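Local coordinates for protein probable polyketide synthase 1 (Dictyostelium discoideum, PDB 2H84) that probably synthesises polyketides, yielding only acylpyrones in vitro, and is represented here by its C-terminal type III polyketide synthase domain, at residues T62-T70 / E185-N193; N88-A99 / T126-L137. All coordinates share one frame; numbering follows the deposited sequence.

Contacts 1 and 2 lie with their centres about 16 Å apart in the N-terminal half of the chalcone synthase-like domain and share a seam at Thr-126. Its OG1 is within 2.8 Å of Val-186 N and 2.9 Å of Glu-185 OE2, both probable hydrogen bonds, so the loop at the start of segment 126-137 in contact 2 is tied to the loop 185-193 of contact 1. Gln-90 makes a second junction, packing against Val-66 and Leu-189. Both contacts lie near the predicted active-site Cys-157: the side chain of Thr-126 is about 8 Å from the cysteine side chain, that of Phe-191 about 12 Å. Contact 2 also reaches the dimer interface, whereas contact 1 stays within one subunit.

Contact 1: T62-T70 / E185-N193; sequences TRHLVRDYT and EVCSLHFSN
The loop between strand 178-185 and helix 197-205 is held by Ser-188 and Phe-191 against Tyr-69 and its neighbours. Tyr-69 OH donates to Ser-188 O, which sits at the edge of the phenol ring and in its plane; the bond is modelled at 2.5 Å, too short to be taken literally. The rings of Tyr-69 and Phe-191 are nearly parallel, 23° apart, but slid so far that they barely overlap, with centroids 5.0 Å from each other. Ser-188 CA lies over one face of the Phe-191 ring, near its rim, and Arg-63 NH1, bonded to Phe-206 O, lies 3.5 Å from Phe-191 CZ. In this thiolase fold residues 185-193 lead out of the central sheet, and residues 62-70 begin in strand 62-63, which pairs antiparallel with strand 28-29. Ser-188 OG is turned between its backbone N and carbonyl carbon (chi1 58°), where it accepts from Arg-67 N at 3.3 Å (N-H...O 157°) and also bonds to Asp-208. The side chains of Val-66 and Val-186 cross at about a right angle, CG2 of Val-66 3.8 Å from CG1 of Val-186. A water accepts from Arg-67 NH1 and donates to Leu-189 O, while the same guanidinium forms a salt bridge with Glu-82 and bonds to Asn-74 O.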
loop_
_atom_site.group_PDB
_atom_site.type_symbol
_atom_site.label_atom_id
_atom_site.label_comp_id
_atom_site.label_asym_id
_atom_site.label_seq_id
_atom_site.Cartn_x
_atom_site.Cartn_y
_atom_site.Cartn_z
ATOM N N THR A 62 10.834 -26.853 -9.468
ATOM C CA THR A 62 11.879 -25.860 -9.216
ATOM C C THR A 62 11.338 -24.562 -8.620
ATOM O O THR A 62 10.146 -24.258 -8.716
ATOM C CB THR A 62 12.638 -25.475 -10.512
ATOM O OG1 THR A 62 11.694 -25.100 -11.525
ATOM C CG2 THR A 62 13.486 -26.622 -11.006
ATOM N N ARG A 63 12.245 -23.803 -8.009
ATOM C CA ARG A 63 11.939 -22.516 -7.401
ATOM C C ARG A 63 13.177 -21.633 -7.491
ATOM O O ARG A 63 14.305 -22.135 -7.520
ATOM C CB ARG A 63 11.552 -22.678 -5.927
ATOM C CG ARG A 63 10.113 -23.079 -5.684
ATOM C CD ARG A 63 9.790 -23.042 -4.204
ATOM N NE ARG A 63 10.512 -24.071 -3.457
ATOM C CZ ARG A 63 10.760 -24.012 -2.150
ATOM N NH1 ARG A 63 10.349 -22.974 -1.437
ATOM N NH2 ARG A 63 11.412 -24.993 -1.553
ATOM N N HIS A 64 12.963 -20.321 -7.556
ATOM C CA HIS A 64 14.061 -19.360 -7.601
ATOM C C HIS A 64 14.091 -18.692 -6.228
ATOM O O HIS A 64 13.072 -18.195 -5.743
ATOM C CB HIS A 64 13.819 -18.342 -8.710
ATOM C CG HIS A 64 13.867 -18.936 -10.080
ATOM N ND1 HIS A 64 14.999 -18.900 -10.868
ATOM C CD2 HIS A 64 12.939 -19.621 -10.787
ATOM C CE1 HIS A 64 14.765 -19.537 -12.000
ATOM N NE2 HIS A 64 13.522 -19.986 -11.976
ATOM N N LEU A 65 15.254 -18.686 -5.594
ATOM C CA LEU A 65 15.349 -18.126 -4.256
ATOM C C LEU A 65 16.535 -17.206 -4.043
ATOM O O LEU A 65 17.655 -17.547 -4.404
ATOM C CB LEU A 65 15.433 -19.264 -3.236
ATOM C CG LEU A 65 14.465 -20.436 -3.374
ATOM C CD1 LEU A 65 14.912 -21.547 -2.461
ATOM C CD2 LEU A 65 13.064 -19.999 -3.048
ATOM N N VAL A 66 16.283 -16.045 -3.442
ATOM C CA VAL A 66 17.345 -15.101 -3.150
ATOM C C VAL A 66 18.232 -15.819 -2.136
ATOM O O VAL A 66 19.444 -15.624 -2.119
ATOM C CB VAL A 66 16.781 -13.792 -2.545
ATOM C CG1 VAL A 66 17.907 -12.921 -2.004
ATOM C CG2 VAL A 66 16.013 -13.030 -3.603
ATOM N N ARG A 67 17.623 -16.653 -1.294
ATOM C CA ARG A 67 18.383 -17.421 -0.312
ATOM C C ARG A 67 18.330 -18.893 -0.691
ATOM O O ARG A 67 17.337 -19.567 -0.458
ATOM C CB ARG A 67 17.824 -17.245 1.101
ATOM C CG ARG A 67 18.582 -18.059 2.156
ATOM C CD ARG A 67 18.191 -17.669 3.569
ATOM N NE ARG A 67 18.842 -18.517 4.564
ATOM C CZ ARG A 67 19.383 -18.053 5.685
ATOM N NH1 ARG A 67 19.350 -16.756 5.941
ATOM N NH2 ARG A 67 19.965 -18.865 6.556
ATOM N N ASP A 68 19.410 -19.381 -1.284
ATOM C CA ASP A 68 19.495 -20.768 -1.714
ATOM C C ASP A 68 19.860 -21.638 -0.524
ATOM O O ASP A 68 21.027 -21.778 -0.175
ATOM C CB ASP A 68 20.548 -20.901 -2.823
ATOM C CG ASP A 68 20.614 -22.300 -3.410
ATOM O OD1 ASP A 68 21.309 -22.506 -4.424
ATOM O OD2 ASP A 68 19.984 -23.213 -2.859
ATOM N N TYR A 69 18.848 -22.231 0.090
ATOM C CA TYR A 69 19.063 -23.064 1.251
ATOM C C TYR A 69 19.949 -24.287 1.045
ATOM O O TYR A 69 20.398 -24.894 2.014
ATOM C CB TYR A 69 17.712 -23.473 1.843
ATOM C CG TYR A 69 17.012 -22.324 2.533
ATOM C CD1 TYR A 69 16.316 -21.362 1.804
ATOM C CD2 TYR A 69 17.104 -22.161 3.916
ATOM C CE1 TYR A 69 15.738 -20.268 2.437
ATOM C CE2 TYR A 69 16.530 -21.078 4.554
ATOM C CZ TYR A 69 15.852 -20.134 3.814
ATOM O OH TYR A 69 15.300 -19.051 4.458
ATOM N N THR A 70 20.219 -24.651 -0.203
ATOM C CA THR A 70 21.067 -25.808 -0.450
ATOM C C THR A 70 22.504 -25.428 -0.128
ATOM O O THR A 70 23.344 -26.298 0.107
ATOM C CB THR A 70 20.984 -26.302 -1.914
ATOM O OG1 THR A 70 21.793 -25.477 -2.761
ATOM C CG2 THR A 70 19.566 -26.241 -2.400
ATOM N N GLU A 185 8.004 -9.922 -4.737
ATOM C CA GLU A 185 7.981 -10.480 -3.390
ATOM C C GLU A 185 9.153 -11.429 -3.178
ATOM O O GLU A 185 9.502 -12.184 -4.089
ATOM C CB GLU A 185 6.682 -11.268 -3.174
ATOM C CG GLU A 185 5.400 -10.556 -3.596
ATOM C CD GLU A 185 4.706 -9.821 -2.457
ATOM O OE1 GLU A 185 3.542 -9.411 -2.626
ATOM O OE2 GLU A 185 5.308 -9.638 -1.382
ATOM N N VAL A 186 9.748 -11.393 -1.984
ATOM C CA VAL A 186 10.863 -12.273 -1.647
ATOM C C VAL A 186 10.550 -13.002 -0.348
ATOM O O VAL A 186 10.653 -12.441 0.742
ATOM C CB VAL A 186 12.182 -11.492 -1.493
ATOM C CG1 VAL A 186 13.294 -12.426 -1.048
ATOM C CG2 VAL A 186 12.552 -10.845 -2.805
ATOM N N CYS A 187 10.163 -14.264 -0.486
ATOM C CA CYS A 187 9.793 -15.103 0.648
ATOM C C CYS A 187 10.890 -15.966 1.245
ATOM O O CYS A 187 10.874 -16.236 2.443
ATOM C CB CYS A 187 8.656 -16.029 0.250
ATOM S SG CYS A 187 7.346 -15.218 -0.653
ATOM N N SER A 188 11.815 -16.429 0.413
ATOM C CA SER A 188 12.891 -17.297 0.875
ATOM C C SER A 188 13.623 -16.747 2.081
ATOM O O SER A 188 14.149 -17.509 2.887
ATOM C CB SER A 188 13.880 -17.556 -0.258
ATOM O OG SER A 188 14.406 -16.343 -0.754
ATOM N N LEU A 189 13.653 -15.426 2.209
ATOM C CA LEU A 189 14.328 -14.797 3.332
ATOM C C LEU A 189 13.638 -15.108 4.645
ATOM O O LEU A 189 14.254 -15.026 5.707
ATOM C CB LEU A 189 14.337 -13.288 3.154
ATOM C CG LEU A 189 15.218 -12.739 2.044
ATOM C CD1 LEU A 189 15.045 -11.226 1.944
ATOM C CD2 LEU A 189 16.663 -13.107 2.352
ATOM N N HIS A 190 12.368 -15.492 4.571
ATOM C CA HIS A 190 11.597 -15.713 5.779
ATOM C C HIS A 190 11.266 -17.120 6.239
ATOM O O HIS A 190 10.526 -17.272 7.209
ATOM C CB HIS A 190 10.312 -14.892 5.677
ATOM C CG HIS A 190 10.537 -13.502 5.169
ATOM N ND1 HIS A 190 11.270 -12.566 5.865
ATOM C CD2 HIS A 190 10.139 -12.896 4.025
ATOM C CE1 HIS A 190 11.311 -11.439 5.173
ATOM N NE2 HIS A 190 10.632 -11.615 4.054
ATOM N N PHE A 191 11.804 -18.148 5.592
ATOM C CA PHE A 191 11.500 -19.514 6.031
ATOM C C PHE A 191 11.804 -19.726 7.508
ATOM O O PHE A 191 12.749 -19.158 8.046
ATOM C CB PHE A 191 12.293 -20.534 5.214
ATOM C CG PHE A 191 11.919 -20.572 3.766
ATOM C CD1 PHE A 191 10.805 -19.878 3.304
ATOM C CD2 PHE A 191 12.676 -21.304 2.861
ATOM C CE1 PHE A 191 10.448 -19.911 1.956
ATOM C CE2 PHE A 191 12.334 -21.349 1.504
ATOM C CZ PHE A 191 11.216 -20.648 1.052
ATOM N N SER A 192 11.008 -20.560 8.157
ATOM C CA SER A 192 11.213 -20.830 9.558
ATOM C C SER A 192 11.189 -22.320 9.866
ATOM O O SER A 192 10.482 -23.071 9.208
ATOM C CB SER A 192 10.135 -20.131 10.346
ATOM O OG SER A 192 10.254 -20.543 11.693
ATOM N N ASN A 193 11.981 -22.751 10.842
ATOM C CA ASN A 193 11.987 -24.156 11.217
ATOM C C ASN A 193 11.392 -24.234 12.604
ATOM O O ASN A 193 11.928 -24.918 13.468
ATOM C CB ASN A 193 13.410 -24.733 11.237
ATOM C CG ASN A 193 14.300 -24.051 12.266
ATOM O OD1 ASN A 193 15.356 -24.567 12.634
ATOM N ND2 ASN A 193 13.875 -22.875 12.729
HETATM O O HOH W 1 17.386 -14.774 5.180
#

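Contact 2: N88-A99 / T126-L137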
loop_
_atom_site.group_PDB
_atom_site.type_symbol
_atom_site.label_atom_id
_atom_site.label_comp_id
_atom_site.label_asym_id
_atom_site.label_seq_id
_atom_site.Cartn_x
_atom_site.Cartn_y
_atom_site.Cartn_z
ATOM N N ASN A 88 15.011 -7.943 6.424
ATOM C CA ASN A 88 14.486 -6.754 5.773
ATOM C C ASN A 88 15.591 -5.927 5.135
ATOM O O ASN A 88 15.382 -5.312 4.090
ATOM C CB ASN A 88 13.709 -5.895 6.763
ATOM C CG ASN A 88 12.901 -4.812 6.078
ATOM O OD1 ASN A 88 11.986 -5.100 5.307
ATOM N ND2 ASN A 88 13.235 -3.557 6.357
ATOM N N ASN A 89 16.759 -5.891 5.767
ATOM C CA ASN A 89 17.874 -5.150 5.197
ATOM C C ASN A 89 18.294 -5.888 3.927
ATOM O O ASN A 89 18.581 -5.267 2.902
ATOM C CB ASN A 89 19.038 -5.054 6.191
ATOM C CG ASN A 89 19.005 -3.771 6.988
ATOM O OD1 ASN A 89 18.045 -3.004 6.899
ATOM N ND2 ASN A 89 20.051 -3.522 7.770
ATOM N N GLN A 90 18.305 -7.218 3.997
ATOM C CA GLN A 90 18.650 -8.041 2.842
ATOM C C GLN A 90 17.626 -7.784 1.740
ATOM O O GLN A 90 17.989 -7.584 0.584
ATOM C CB GLN A 90 18.651 -9.531 3.218
ATOM C CG GLN A 90 18.647 -10.487 2.023
ATOM C CD GLN A 90 19.946 -10.498 1.224
ATOM O OE1 GLN A 90 20.006 -11.060 0.124
ATOM N NE2 GLN A 90 20.991 -9.886 1.774
ATOM N N PHE A 91 16.349 -7.791 2.116
ATOM C CA PHE A 91 15.239 -7.544 1.192
ATOM C C PHE A 91 15.488 -6.237 0.436
ATOM O O PHE A 91 15.580 -6.220 -0.793
ATOM C CB PHE A 91 13.934 -7.467 1.996
ATOM C CG PHE A 91 12.701 -7.152 1.174
ATOM C CD1 PHE A 91 12.205 -5.856 1.118
ATOM C CD2 PHE A 91 12.009 -8.160 0.500
ATOM C CE1 PHE A 91 11.037 -5.572 0.420
ATOM C CE2 PHE A 91 10.843 -7.879 -0.196
ATOM C CZ PHE A 91 10.359 -6.583 -0.238
ATOM N N LYS A 92 15.606 -5.151 1.195
ATOM C CA LYS A 92 15.865 -3.824 0.653
ATOM C C LYS A 92 17.018 -3.866 -0.353
ATOM O O LYS A 92 16.977 -3.233 -1.407
ATOM C CB LYS A 92 16.222 -2.878 1.808
ATOM C CG LYS A 92 15.453 -1.568 1.818
ATOM C CD LYS A 92 14.864 -1.293 3.187
ATOM C CE LYS A 92 15.946 -1.096 4.235
ATOM N NZ LYS A 92 15.371 -0.875 5.590
ATOM N N LYS A 93 18.045 -4.628 -0.015
ATOM C CA LYS A 93 19.225 -4.760 -0.848
ATOM C C LYS A 93 19.030 -5.631 -2.093
ATOM O O LYS A 93 19.835 -5.586 -3.010
ATOM C CB LYS A 93 20.352 -5.307 0.036
ATOM C CG LYS A 93 21.652 -5.563 -0.613
ATOM C CD LYS A 93 21.614 -6.904 -1.054
ATOM C CE LYS A 93 22.976 -7.285 -1.100
ATOM N NZ LYS A 93 22.904 -8.550 -1.691
ATOM N N VAL A 94 17.955 -6.402 -2.159
ATOM C CA VAL A 94 17.797 -7.284 -3.303
ATOM C C VAL A 94 16.545 -7.076 -4.155
ATOM O O VAL A 94 16.480 -7.530 -5.295
ATOM C CB VAL A 94 17.859 -8.758 -2.819
ATOM C CG1 VAL A 94 16.482 -9.215 -2.376
ATOM C CG2 VAL A 94 18.410 -9.655 -3.907
ATOM N N VAL A 95 15.550 -6.389 -3.620
ATOM C CA VAL A 95 14.332 -6.195 -4.387
ATOM C C VAL A 95 14.342 -5.101 -5.461
ATOM O O VAL A 95 13.686 -5.259 -6.489
ATOM C CB VAL A 95 13.111 -6.042 -3.432
ATOM C CG1 VAL A 95 13.430 -5.202 -2.350
ATOM C CG2 VAL A 95 12.003 -5.411 -4.079
ATOM N N PRO A 96 15.088 -3.997 -5.263
ATOM C CA PRO A 96 15.065 -2.981 -6.321
ATOM C C PRO A 96 15.527 -3.488 -7.692
ATOM O O PRO A 96 14.877 -3.215 -8.697
ATOM C CB PRO A 96 15.966 -1.880 -5.765
ATOM C CG PRO A 96 15.761 -2.001 -4.294
ATOM C CD PRO A 96 15.818 -3.496 -4.086
ATOM N N ASP A 97 16.637 -4.224 -7.738
ATOM C CA ASP A 97 17.137 -4.744 -9.005
ATOM C C ASP A 97 16.121 -5.655 -9.681
ATOM O O ASP A 97 15.907 -5.564 -10.889
ATOM C CB ASP A 97 18.438 -5.523 -8.808
ATOM C CG ASP A 97 19.606 -4.630 -8.465
ATOM O OD1 ASP A 97 20.733 -5.144 -8.299
ATOM O OD2 ASP A 97 19.406 -3.404 -8.359
ATOM N N LEU A 98 15.505 -6.539 -8.902
ATOM C CA LEU A 98 14.526 -7.465 -9.442
ATOM C C LEU A 98 13.345 -6.733 -10.066
ATOM O O LEU A 98 12.895 -7.079 -11.154
ATOM C CB LEU A 98 14.044 -8.431 -8.357
ATOM C CG LEU A 98 14.985 -9.579 -8.048
ATOM C CD1 LEU A 98 14.283 -10.589 -7.178
ATOM C CD2 LEU A 98 15.394 -10.253 -9.341
ATOM N N ALA A 99 12.854 -5.705 -9.391
ATOM C CA ALA A 99 11.726 -4.939 -9.912
ATOM C C ALA A 99 12.104 -4.129 -11.159
ATOM O O ALA A 99 11.300 -3.963 -12.066
ATOM C CB ALA A 99 11.180 -4.005 -8.833
ATOM N N THR A 126 6.277 -8.671 1.371
ATOM C CA THR A 126 7.355 -9.459 1.963
ATOM C C THR A 126 8.501 -8.624 2.517
ATOM O O THR A 126 9.525 -9.162 2.907
ATOM C CB THR A 126 7.931 -10.471 0.948
ATOM O OG1 THR A 126 7.979 -9.880 -0.357
ATOM C CG2 THR A 126 7.085 -11.715 0.908
ATOM N N GLY A 127 8.329 -7.311 2.561
ATOM C CA GLY A 127 9.374 -6.453 3.091
ATOM C C GLY A 127 8.940 -5.003 3.048
ATOM O O GLY A 127 8.057 -4.650 2.271
ATOM N N ILE A 128 9.557 -4.162 3.872
ATOM C CA ILE A 128 9.209 -2.744 3.921
ATOM C C ILE A 128 10.339 -1.842 3.445
ATOM O O ILE A 128 11.397 -1.782 4.070
ATOM C CB ILE A 128 8.823 -2.324 5.359
ATOM C CG1 ILE A 128 7.714 -3.237 5.889
ATOM C CG2 ILE A 128 8.376 -0.872 5.380
ATOM C CD1 ILE A 128 6.444 -3.215 5.056
ATOM N N ILE A 129 10.104 -1.141 2.340
ATOM C CA ILE A 129 11.090 -0.231 1.773
ATOM C C ILE A 129 10.521 1.174 1.650
ATOM O O ILE A 129 9.524 1.394 0.961
ATOM C CB ILE A 129 11.519 -0.656 0.367
ATOM C CG1 ILE A 129 12.116 -2.054 0.396
ATOM C CG2 ILE A 129 12.531 0.324 -0.180
ATOM C CD1 ILE A 129 12.620 -2.518 -0.958
ATOM N N ILE A 130 11.165 2.127 2.311
ATOM C CA ILE A 130 10.735 3.521 2.260
ATOM C C ILE A 130 11.945 4.401 1.969
ATOM O O ILE A 130 12.946 4.338 2.672
ATOM C CB ILE A 130 10.124 3.966 3.594
ATOM C CG1 ILE A 130 8.824 3.190 3.855
ATOM C CG2 ILE A 130 9.916 5.475 3.584
ATOM C CD1 ILE A 130 8.208 3.431 5.236
ATOM N N PRO A 131 11.898 5.199 0.892
ATOM C CA PRO A 131 10.828 5.373 -0.099
ATOM C C PRO A 131 10.495 4.035 -0.763
ATOM O O PRO A 131 11.376 3.197 -0.966
ATOM C CB PRO A 131 11.438 6.354 -1.099
ATOM C CG PRO A 131 12.502 7.075 -0.318
ATOM C CD PRO A 131 13.089 5.984 0.530
ATOM N N ASP A 132 9.232 3.842 -1.120
ATOM C CA ASP A 132 8.794 2.591 -1.730
ATOM C C ASP A 132 9.435 2.297 -3.082
ATOM O O ASP A 132 10.024 3.174 -3.699
ATOM C CB ASP A 132 7.284 2.605 -1.890
ATOM C CG ASP A 132 6.705 1.221 -2.030
ATOM O OD1 ASP A 132 5.504 1.123 -2.331
ATOM O OD2 ASP A 132 7.437 0.231 -1.834
ATOM N N VAL A 133 9.301 1.057 -3.542
ATOM C CA VAL A 133 9.871 0.638 -4.817
ATOM C C VAL A 133 9.475 1.506 -6.013
ATOM O O VAL A 133 10.307 1.798 -6.867
ATOM C CB VAL A 133 9.490 -0.813 -5.132
ATOM C CG1 VAL A 133 10.211 -1.290 -6.370
ATOM C CG2 VAL A 133 9.838 -1.696 -3.955
ATOM N N ASN A 134 8.215 1.923 -6.090
ATOM C CA ASN A 134 7.801 2.738 -7.225
ATOM C C ASN A 134 8.571 4.047 -7.341
ATOM O O ASN A 134 8.782 4.530 -8.452
ATOM C CB ASN A 134 6.294 3.027 -7.190
ATOM C CG ASN A 134 5.836 3.639 -5.885
ATOM O OD1 ASN A 134 5.410 2.963 -4.993
ATOM N ND2 ASN A 134 5.926 4.917 -5.783
ATOM N N PHE A 135 8.983 4.629 -6.213
ATOM C CA PHE A 135 9.738 5.886 -6.242
ATOM C C PHE A 135 11.158 5.634 -6.735
ATOM O O PHE A 135 11.673 6.350 -7.604
ATOM C CB PHE A 135 9.810 6.514 -4.851
ATOM C CG PHE A 135 10.650 7.771 -4.795
ATOM C CD1 PHE A 135 10.070 9.025 -4.999
ATOM C CD2 PHE A 135 12.019 7.701 -4.559
ATOM C CE1 PHE A 135 10.832 10.176 -4.981
ATOM C CE2 PHE A 135 12.784 8.851 -4.540
ATOM C CZ PHE A 135 12.184 10.090 -4.747
ATOM N N LYS A 136 11.787 4.617 -6.154
ATOM C CA LYS A 136 13.144 4.234 -6.516
ATOM C C LYS A 136 13.299 3.953 -8.010
ATOM O O LYS A 136 14.373 4.176 -8.581
ATOM C CB LYS A 136 13.557 2.997 -5.724
ATOM C CG LYS A 136 14.141 3.298 -4.364
ATOM C CD LYS A 136 14.356 2.026 -3.549
ATOM C CE LYS A 136 15.503 2.197 -2.559
ATOM N NZ LYS A 136 15.387 3.483 -1.804
ATOM N N LEU A 137 12.221 3.465 -8.627
ATOM C CA LEU A 137 12.216 3.120 -10.046
ATOM C C LEU A 137 12.121 4.328 -10.962
ATOM O O LEU A 137 12.629 4.292 -12.084
ATOM C CB LEU A 137 11.076 2.138 -10.358
ATOM C CG LEU A 137 11.264 0.684 -9.900
ATOM C CD1 LEU A 137 9.938 -0.062 -9.956
ATOM C CD2 LEU A 137 12.309 0.001 -10.770
HETATM O O HOH W 2 11.490 -8.297 5.060
HETATM O O HOH W 3 12.539 -0.186 6.353
#
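Phe-91 on helix 84-110 lies over Gly-127 in the loop that carries the chain from strand 119-124 into helix 133-141, the first half of a beta-alpha-beta crossover in the thiolase fold. From CB the side chain heads toward this loop, CG anti to the backbone N (chi1 177°), and the ring settles on the glycine. Gly-127 CA stands 3.4 Å from the centroid of the Phe-91 ring, over one face, in a CH-pi contact. CD1, CE1 and CZ are the ring atoms closest to that CA, and CD2 lies by Thr-126 O, which is over the same face. At the ring edge Phe-91 CE1 meets Ile-129 CG1 (3.7 Å), and Phe-91 CE2 reaches Thr-126 OG1 at 3.5 Å, a hydroxyl hydrogen-bonded to Val-186 N and Glu-185. Were Phe-91 an alanine, Gly-127 CA would lose the ring face beneath it, and a gap would probably open between helix and loop. One turn earlier, Asn-88 OD1 accepts from Ile-128 N in the carbonyl plane (3.0 Å, N-H...O 167°), and ND2 donates to Ile-128 O, so the amide meets both N and O of the Ile-128 backbone, the second bond weak. Further along, the axes of the helical segments 88-99 and 133-137 pass 10.2 Å apart at -59°, and Ala-99 CB rests 3.8 Å from Val-133 CG1, with Leu-137 beside it. The second subunit takes up the charged tips: Lys-136 bridges to its Glu-241 and Lys-92 to its Asp-247. The chain of Lys-92 slides past Ile-129 in the opposite direction, and a water accepts from Lys-92 NZ at 3.0 Å while donating to Ile-128 O.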